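PDB 5ZBF: cupin domain protein, which is a cupin-superfamily isomerase that binds iron(II) and 4-hydroxyphenylpyruvic acid and probably acts in the biosynthesis of the Choi moiety of aeruginosins. Local coordinates for residues Phe22-Leu31 with Tyr179-Ser187. Numbering follows the deposited sequence.
Sequences FQCQDTIFQL and YGQIYYAPS
Ile-182 packs against Phe-22, Cys-24 and Phe-29, where the beta hairpin 22-31 of the first cupin half of this bicupin meets 179-187 of the second. A type II' turn from Cys-24 to Thr-27 closes the hairpin. Both branches of Ile-182 reach into the hairpin. With chi1 at 74°, CG1 is flanked by N and C, and the straight chi2 sends CD1 to Phe-22 CB, 3.6 Å away, and to the sulfur of Cys-24. CG2 lies over the Phe-22 ring face, 4.2 Å from the centroid, in a CH-pi contact. The same methyl comes obliquely to Phe-29, 3.6 Å from its CE2. Phe-97 and Phe-160 also meet the Phe-29 ring. At the Phe-22 ring edge, Gly-180 O lies near the plane, 3.5 Å from CZ. Leu-31 CD1 rests on Gly-180 CA at 3.8 Å. Between Phe-29 and Leu-31, Gln-30 points away from 179-187, and its NE2 hydrogen-bonds the bound 4-hydroxyphenylpyruvic acid.

Toward the turn, the Tyr-184 ring lies between Cys-24 CB on one face, offset toward the rim, and Pro-186 N over the centre of the other. Cys-24 SG is oblique to the ring. Tyr-184 OH is hydrogen-bonded to Glu-156, and Gln-25 NE2 to Glu-3. Gln-25 runs out straight and passes across the hydroxyl end of Tyr-184, its amide plane 77° from the ring. Its CD and OE1 are each 3.1 Å from Tyr-184 OH, a close approach not counted as a hydrogen bond.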
loop_
_atom_site.group_PDB
_atom_site.type_symbol
_atom_site.label_atom_id
_atom_site.label_comp_id
_atom_site.label_asym_id
_atom_site.label_seq_id
_atom_site.Cartn_x
_atom_site.Cartn_y
_atom_site.Cartn_z
ATOM N N PHE A 22 -1.375 1.728 -10.965
ATOM C CA PHE A 22 -1.608 0.327 -11.261
ATOM C C PHE A 22 -3.089 -0.002 -11.058
ATOM O O PHE A 22 -3.657 0.294 -10.002
ATOM C CB PHE A 22 -0.852 -0.586 -10.308
ATOM C CG PHE A 22 0.647 -0.396 -10.234
ATOM C CD1 PHE A 22 1.505 -1.363 -10.749
ATOM C CD2 PHE A 22 1.201 0.665 -9.536
ATOM C CE1 PHE A 22 2.875 -1.243 -10.609
ATOM C CE2 PHE A 22 2.576 0.787 -9.391
ATOM C CZ PHE A 22 3.413 -0.167 -9.930
ATOM N N GLN A 23 -3.691 -0.675 -12.030
ATOM C CA GLN A 23 -5.090 -1.082 -11.924
ATOM C C GLN A 23 -5.152 -2.478 -11.329
ATOM O O GLN A 23 -4.484 -3.371 -11.828
ATOM C CB GLN A 23 -5.757 -1.074 -13.298
ATOM C CG GLN A 23 -7.278 -1.164 -13.248
ATOM C CD GLN A 23 -7.921 0.094 -12.686
ATOM O OE1 GLN A 23 -7.633 1.208 -13.134
ATOM N NE2 GLN A 23 -8.802 -0.078 -11.702
ATOM N N CYS A 24 -5.948 -2.648 -10.270
ATOM C CA CYS A 24 -6.167 -3.946 -9.624
ATOM C C CYS A 24 -7.685 -4.196 -9.526
ATOM O O CYS A 24 -8.299 -4.039 -8.465
ATOM C CB CYS A 24 -5.528 -3.965 -8.236
ATOM S SG CYS A 24 -3.751 -3.665 -8.228
ATOM N N GLN A 25 -8.269 -4.575 -10.657
ATOM C CA GLN A 25 -9.720 -4.623 -10.830
ATOM C C GLN A 25 -10.360 -3.306 -10.374
ATOM O O GLN A 25 -10.127 -2.284 -11.010
ATOM C CB GLN A 25 -10.312 -5.866 -10.162
ATOM C CG GLN A 25 -10.012 -7.121 -10.963
ATOM C CD GLN A 25 -10.604 -8.391 -10.365
ATOM O OE1 GLN A 25 -11.425 -8.352 -9.446
ATOM N NE2 GLN A 25 -10.181 -9.527 -10.890
ATOM N N ASP A 26 -11.122 -3.299 -9.280
ATOM C CA ASP A 26 -11.836 -2.079 -8.881
ATOM C C ASP A 26 -11.054 -1.219 -7.889
ATOM O O ASP A 26 -11.573 -0.214 -7.389
ATOM C CB ASP A 26 -13.223 -2.416 -8.327
ATOM C CG ASP A 26 -14.132 -3.028 -9.368
ATOM O OD1 ASP A 26 -14.017 -2.673 -10.562
ATOM O OD2 ASP A 26 -14.974 -3.865 -8.991
ATOM N N THR A 27 -9.810 -1.607 -7.618
ATOM C CA THR A 27 -8.915 -0.831 -6.786
ATOM C C THR A 27 -7.781 -0.270 -7.646
ATOM O O THR A 27 -7.222 -0.971 -8.488
ATOM C CB THR A 27 -8.310 -1.714 -5.681
ATOM O OG1 THR A 27 -9.365 -2.371 -4.977
ATOM C CG2 THR A 27 -7.471 -0.898 -4.705
ATOM N N ILE A 28 -7.473 1.004 -7.439
ATOM C CA ILE A 28 -6.280 1.618 -8.006
ATOM C C ILE A 28 -5.209 1.701 -6.924
ATOM O O ILE A 28 -5.462 2.210 -5.827
ATOM C CB ILE A 28 -6.587 3.033 -8.530
ATOM C CG1 ILE A 28 -7.588 2.973 -9.685
ATOM C CG2 ILE A 28 -5.309 3.733 -8.968
ATOM C CD1 ILE A 28 -8.386 4.248 -9.845
ATOM N N PHE A 29 -4.023 1.192 -7.234
ATOM C CA PHE A 29 -2.863 1.332 -6.372
ATOM C C PHE A 29 -1.897 2.265 -7.079
ATOM O O PHE A 29 -1.640 2.093 -8.275
ATOM C CB PHE A 29 -2.201 -0.034 -6.141
ATOM C CG PHE A 29 -0.920 0.028 -5.343
ATOM C CD1 PHE A 29 -0.927 -0.196 -3.974
ATOM C CD2 PHE A 29 0.298 0.324 -5.957
ATOM C CE1 PHE A 29 0.242 -0.123 -3.232
ATOM C CE2 PHE A 29 1.464 0.412 -5.222
ATOM C CZ PHE A 29 1.447 0.157 -3.856
ATOM N N GLN A 30 -1.355 3.235 -6.359
ATOM C CA GLN A 30 -0.334 4.103 -6.941
ATOM C C GLN A 30 0.872 4.316 -6.051
ATOM O O GLN A 30 0.751 4.440 -4.842
ATOM C CB GLN A 30 -0.940 5.451 -7.363
ATOM C CG GLN A 30 -1.561 6.244 -6.233
ATOM C CD GLN A 30 -2.474 7.372 -6.715
ATOM O OE1 GLN A 30 -3.110 7.268 -7.755
ATOM N NE2 GLN A 30 -2.548 8.436 -5.941
ATOM N N LEU A 31 2.050 4.339 -6.669
ATOM C CA LEU A 31 3.254 4.798 -6.005
ATOM C C LEU A 31 3.395 6.280 -6.344
ATOM O O LEU A 31 3.200 6.667 -7.503
ATOM C CB LEU A 31 4.481 4.023 -6.499
ATOM C CG LEU A 31 4.554 2.525 -6.233
ATOM C CD1 LEU A 31 5.719 1.906 -6.995
ATOM C CD2 LEU A 31 4.672 2.254 -4.742
ATOM N N TYR A 179 11.206 -3.563 -5.738
ATOM C CA TYR A 179 10.513 -2.309 -5.479
ATOM C C TYR A 179 10.222 -1.586 -6.803
ATOM O O TYR A 179 11.067 -1.532 -7.693
ATOM C CB TYR A 179 11.273 -1.398 -4.516
ATOM C CG TYR A 179 10.543 -0.088 -4.391
ATOM C CD1 TYR A 179 9.380 0.007 -3.636
ATOM C CD2 TYR A 179 10.956 1.028 -5.112
ATOM C CE1 TYR A 179 8.675 1.188 -3.556
ATOM C CE2 TYR A 179 10.251 2.209 -5.048
ATOM C CZ TYR A 179 9.113 2.282 -4.268
ATOM O OH TYR A 179 8.409 3.453 -4.208
ATOM N N GLY A 180 9.010 -1.053 -6.913
ATOM C CA GLY A 180 8.525 -0.452 -8.150
ATOM C C GLY A 180 7.491 -1.273 -8.894
ATOM O O GLY A 180 6.842 -0.772 -9.816
ATOM N N GLN A 181 7.360 -2.542 -8.508
ATOM C CA GLN A 181 6.387 -3.464 -9.070
ATOM C C GLN A 181 5.438 -3.872 -7.960
ATOM O O GLN A 181 5.766 -3.734 -6.784
ATOM C CB GLN A 181 7.075 -4.716 -9.608
ATOM C CG GLN A 181 8.156 -4.452 -10.636
ATOM C CD GLN A 181 8.933 -5.706 -10.993
ATOM O OE1 GLN A 181 9.855 -6.092 -10.286
ATOM N NE2 GLN A 181 8.570 -6.336 -12.103
ATOM N N ILE A 182 4.258 -4.354 -8.332
ATOM C CA ILE A 182 3.331 -4.961 -7.368
ATOM C C ILE A 182 2.805 -6.301 -7.868
ATOM O O ILE A 182 2.906 -6.632 -9.054
ATOM C CB ILE A 182 2.117 -4.049 -7.028
ATOM C CG1 ILE A 182 1.092 -4.000 -8.181
ATOM C CG2 ILE A 182 2.571 -2.647 -6.647
ATOM C CD1 ILE A 182 -0.098 -3.108 -7.887
ATOM N N TYR A 183 2.245 -7.079 -6.947
ATOM C CA TYR A 183 1.406 -8.198 -7.339
ATOM C C TYR A 183 -0.024 -7.904 -6.912
ATOM O O TYR A 183 -0.267 -7.177 -5.936
ATOM C CB TYR A 183 1.905 -9.544 -6.779
ATOM C CG TYR A 183 1.777 -9.697 -5.282
ATOM C CD1 TYR A 183 0.576 -10.087 -4.698
ATOM C CD2 TYR A 183 2.850 -9.432 -4.448
ATOM C CE1 TYR A 183 0.454 -10.209 -3.315
ATOM C CE2 TYR A 183 2.747 -9.566 -3.070
ATOM C CZ TYR A 183 1.549 -9.949 -2.504
ATOM O OH TYR A 183 1.463 -10.065 -1.134
ATOM N N TYR A 184 -0.955 -8.493 -7.646
ATOM C CA TYR A 184 -2.368 -8.425 -7.326
ATOM C C TYR A 184 -2.940 -9.836 -7.368
ATOM O O TYR A 184 -2.884 -10.498 -8.402
ATOM C CB TYR A 184 -3.098 -7.527 -8.325
ATOM C CG TYR A 184 -4.602 -7.628 -8.228
ATOM C CD1 TYR A 184 -5.247 -7.438 -7.013
ATOM C CD2 TYR A 184 -5.380 -7.920 -9.352
ATOM C CE1 TYR A 184 -6.629 -7.528 -6.913
ATOM C CE2 TYR A 184 -6.761 -8.007 -9.259
ATOM C CZ TYR A 184 -7.378 -7.814 -8.035
ATOM O OH TYR A 184 -8.752 -7.910 -7.919
ATOM N N ALA A 185 -3.474 -10.284 -6.237
ATOM C CA ALA A 185 -4.080 -11.613 -6.129
ATOM C C ALA A 185 -5.567 -11.452 -5.864
ATOM O O ALA A 185 -5.958 -11.115 -4.749
ATOM C CB ALA A 185 -3.428 -12.412 -5.009
ATOM N N PRO A 186 -6.404 -11.674 -6.892
ATOM C CA PRO A 186 -7.844 -11.619 -6.680
ATOM C C PRO A 186 -8.301 -12.654 -5.672
ATOM O O PRO A 186 -7.550 -13.582 -5.340
ATOM C CB PRO A 186 -8.427 -11.952 -8.061
ATOM C CG PRO A 186 -7.345 -11.664 -9.022
ATOM C CD PRO A 186 -6.062 -11.925 -8.302
ATOM N N SER A 187 -9.534 -12.503 -5.204
ATOM C CA SER A 187 -10.128 -13.480 -4.297
ATOM C C SER A 187 -9.979 -14.895 -4.848
ATOM O O SER A 187 -10.213 -15.144 -6.034
ATOM C CB SER A 187 -11.605 -13.169 -4.055
ATOM O OG SER A 187 -11.739 -12.055 -3.191
#